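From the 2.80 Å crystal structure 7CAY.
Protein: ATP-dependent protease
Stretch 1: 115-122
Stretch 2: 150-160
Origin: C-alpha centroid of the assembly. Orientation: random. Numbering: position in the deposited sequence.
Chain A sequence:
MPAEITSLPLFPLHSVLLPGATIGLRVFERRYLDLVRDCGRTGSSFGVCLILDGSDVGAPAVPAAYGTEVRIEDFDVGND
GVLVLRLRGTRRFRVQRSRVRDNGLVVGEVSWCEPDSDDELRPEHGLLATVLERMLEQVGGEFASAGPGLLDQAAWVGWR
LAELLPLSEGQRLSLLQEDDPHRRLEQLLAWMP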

# COMPACT_ATOMS: atom_id res chain seq x y z
N PRO A 115 1.74 9.88 -9.66
CA PRO A 115 2.67 8.76 -9.55
C PRO A 115 4.01 9.19 -8.97
O PRO A 115 4.38 10.36 -8.99
CB PRO A 115 2.81 8.26 -10.99
CG PRO A 115 1.58 8.75 -11.68
CD PRO A 115 1.26 10.07 -11.04
N ASP A 116 4.74 8.20 -8.45
CA ASP A 116 6.05 8.45 -7.88
C ASP A 116 7.00 8.97 -8.95
O ASP A 116 7.20 8.32 -9.98
CB ASP A 116 6.59 7.16 -7.26
CG ASP A 116 5.77 6.70 -6.07
OD1 ASP A 116 6.05 7.17 -4.94
OD2 ASP A 116 4.84 5.89 -6.26
N SER A 117 7.58 10.14 -8.71
CA SER A 117 8.49 10.73 -9.68
C SER A 117 9.86 10.06 -9.62
O SER A 117 10.23 9.41 -8.63
CB SER A 117 8.64 12.24 -9.44
OG SER A 117 9.39 12.49 -8.26
N ASP A 118 10.62 10.23 -10.70
CA ASP A 118 11.98 9.71 -10.81
C ASP A 118 13.03 10.72 -10.35
O ASP A 118 14.20 10.57 -10.71
CB ASP A 118 12.26 9.29 -12.25
CG ASP A 118 11.93 10.39 -13.24
OD1 ASP A 118 10.79 10.90 -13.20
OD2 ASP A 118 12.81 10.74 -14.06
N ASP A 119 12.63 11.73 -9.58
CA ASP A 119 13.54 12.80 -9.19
C ASP A 119 14.72 12.25 -8.40
O ASP A 119 14.53 11.55 -7.39
CB ASP A 119 12.79 13.85 -8.37
CG ASP A 119 12.06 14.85 -9.25
OD1 ASP A 119 11.41 14.43 -10.23
OD2 ASP A 119 12.12 16.06 -8.95
N GLU A 120 15.93 12.55 -8.86
CA GLU A 120 17.13 12.14 -8.14
C GLU A 120 17.13 12.75 -6.75
O GLU A 120 16.73 13.90 -6.56
CB GLU A 120 18.38 12.56 -8.91
N LEU A 121 17.56 11.96 -5.77
CA LEU A 121 17.55 12.43 -4.39
C LEU A 121 18.46 13.64 -4.22
O LEU A 121 19.43 13.83 -4.97
CB LEU A 121 17.95 11.31 -3.42
CG LEU A 121 19.10 10.35 -3.75
CD1 LEU A 121 20.46 11.05 -3.78
CD2 LEU A 121 19.11 9.22 -2.74
N ARG A 122 18.14 14.47 -3.24
CA ARG A 122 18.91 15.66 -2.98
C ARG A 122 20.18 15.32 -2.21
O ARG A 122 20.27 14.25 -1.60
CB ARG A 122 18.05 16.67 -2.23
CG ARG A 122 16.80 17.05 -3.01
CD ARG A 122 15.84 17.92 -2.23
NE ARG A 122 14.75 18.36 -3.10
CZ ARG A 122 13.62 18.92 -2.67
NH1 ARG A 122 13.42 19.11 -1.37
NH2 ARG A 122 12.69 19.28 -3.54
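Stretch 2, residues 150-160: LLDQAAWVGWR

Stretch 2 enters as a loop through L151, D152 and Q153, then turns into a helix that begins at A154 and runs past R160; Q153 holds the N-cap position. Stretch 1 has no regular helix or strand; most of its residues are extended, with D118 (phi/psi -92/19) the exception. It runs broadly crosswise to the helix, the two stretches together burying 407 Å². The early residue D116 meets A155 and W159 on the helix, while D119 to L121 meet the loop and first helical residue, D152 to A154; L121 also reaches V157. L121, D116 and D152 give up the most surface to the contact.

The backbones meet in a single bridge between E120 and Q153, whose CA atoms are 4.9 Å apart. Two hydrogen bonds flank the pair. The amide N of A154 donates to D119 O at 3.1 Å with an N-H...O angle of 165°, and the amide N of L121 donates to D152 O at 3.2 Å with a more bent angle of 146°. The first bond uses an NH from the opening turn of the helix, which has no carbonyl partner within the helix and is satisfied here by stretch 1. D152 O also receives a CA-H...O contact from E120 CA at 3.1 Å, so the carbonyl of D152 serves two neighbouring residues of stretch 1. The side chain of D152 is modelled only to CB, and its closest approaches are made by its backbone.

L121, with chi1 and chi2 both p, supplies the apolar part of the contact. Its CA lies 4.6 Å from A154 CA; L121 CB rests 4.2 Å from A154 CB, and one turn farther along the helix L121 CD2 reaches V157 CG1 at 4.2 Å. L121 CA lies 4.1 Å from A154 CB.

D116 anchors the other end. Its CB points toward the helix, and with chi1 in the m well D116 OD1 accepts a short hydrogen bond from W159 NE1, 2.5 Å long at an angle of 158°. The carboxylate oxygen meets the indole at its edge, near the ring plane, as an N-H donor requires. A155, one turn before W159, also points its CB toward stretch 1: A155 CB lies 3.5 Å from D116 OD1 and 3.8 Å from S117 O. Between the two ends, D118 turns its CB away and makes no contact.

Along the helix, V157 N bonds to Q153 O at 3.0 Å, G158 N to A154 O at 3.0 Å and W159 N to A155 O at 3.0 Å. A155 and W159 both face D116, while A154 and V157 both lie against L121.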

# COMPACT_ATOMS: atom_id res chain seq x y z
N LEU A 150 18.34 3.98 -10.61
CA LEU A 150 18.05 2.69 -10.01
C LEU A 150 17.78 2.86 -8.51
O LEU A 150 16.66 2.66 -8.04
CB LEU A 150 19.20 1.69 -10.27
CG LEU A 150 20.62 1.78 -9.68
CD1 LEU A 150 21.50 0.67 -10.24
CD2 LEU A 150 21.28 3.14 -9.91
N LEU A 151 18.82 3.24 -7.76
CA LEU A 151 18.71 3.54 -6.34
C LEU A 151 18.69 5.04 -6.07
O LEU A 151 18.31 5.45 -4.97
CB LEU A 151 19.87 2.90 -5.58
CG LEU A 151 19.63 2.20 -4.24
CD1 LEU A 151 20.76 1.23 -3.96
CD2 LEU A 151 19.50 3.22 -3.11
N ASP A 152 19.08 5.85 -7.05
CA ASP A 152 19.11 7.30 -6.92
C ASP A 152 17.73 7.93 -7.11
O ASP A 152 17.66 9.15 -7.31
CB ASP A 152 20.09 7.89 -7.93
N GLN A 153 16.66 7.15 -7.05
CA GLN A 153 15.30 7.68 -7.14
C GLN A 153 14.77 7.91 -5.73
O GLN A 153 14.73 6.97 -4.92
CB GLN A 153 14.40 6.73 -7.92
N ALA A 154 14.36 9.14 -5.44
CA ALA A 154 13.99 9.51 -4.07
C ALA A 154 12.75 8.76 -3.61
O ALA A 154 12.68 8.32 -2.45
CB ALA A 154 13.77 11.02 -3.97
N ALA A 155 11.76 8.60 -4.49
CA ALA A 155 10.56 7.86 -4.10
C ALA A 155 10.86 6.39 -3.88
O ALA A 155 10.23 5.76 -3.02
CB ALA A 155 9.48 8.03 -5.17
N TRP A 156 11.82 5.83 -4.61
CA TRP A 156 12.12 4.40 -4.46
C TRP A 156 12.84 4.12 -3.15
O TRP A 156 12.46 3.23 -2.40
CB TRP A 156 12.93 3.90 -5.65
CG TRP A 156 12.94 2.41 -5.75
CD1 TRP A 156 12.03 1.63 -6.39
CD2 TRP A 156 13.90 1.52 -5.17
NE1 TRP A 156 12.36 0.30 -6.25
CE2 TRP A 156 13.51 0.21 -5.50
CE3 TRP A 156 15.06 1.70 -4.40
CZ2 TRP A 156 14.23 -0.91 -5.10
CZ3 TRP A 156 15.77 0.59 -4.00
CH2 TRP A 156 15.35 -0.70 -4.35
N VAL A 157 13.91 4.88 -2.87
CA VAL A 157 14.62 4.71 -1.61
C VAL A 157 13.72 5.04 -0.43
O VAL A 157 13.87 4.47 0.66
CB VAL A 157 15.91 5.57 -1.60
CG1 VAL A 157 15.60 7.03 -1.87
CG2 VAL A 157 16.66 5.42 -0.28
N GLY A 158 12.74 5.92 -0.63
CA GLY A 158 11.82 6.25 0.44
C GLY A 158 10.88 5.11 0.77
O GLY A 158 10.70 4.75 1.94
N TRP A 159 10.26 4.51 -0.26
CA TRP A 159 9.37 3.38 -0.03
C TRP A 159 10.11 2.15 0.49
O TRP A 159 9.49 1.30 1.13
CB TRP A 159 8.61 3.02 -1.31
CG TRP A 159 7.64 4.07 -1.79
CD1 TRP A 159 7.50 4.54 -3.07
CD2 TRP A 159 6.66 4.77 -1.01
NE1 TRP A 159 6.50 5.48 -3.13
CE2 TRP A 159 5.97 5.64 -1.87
CE3 TRP A 159 6.30 4.75 0.35
CZ2 TRP A 159 4.94 6.48 -1.44
CZ3 TRP A 159 5.29 5.58 0.78
CH2 TRP A 159 4.62 6.44 -0.11
N ARG A 160 11.41 2.03 0.22
CA ARG A 160 12.14 0.83 0.61
C ARG A 160 12.61 0.92 2.06
O ARG A 160 12.47 -0.04 2.83
CB ARG A 160 13.32 0.60 -0.33
CG ARG A 160 12.92 0.22 -1.74
CD ARG A 160 12.11 -1.07 -1.77
NE ARG A 160 10.92 -0.94 -2.59
CZ ARG A 160 9.70 -0.74 -2.11
NH1 ARG A 160 8.67 -0.63 -2.94
NH2 ARG A 160 9.50 -0.65 -0.80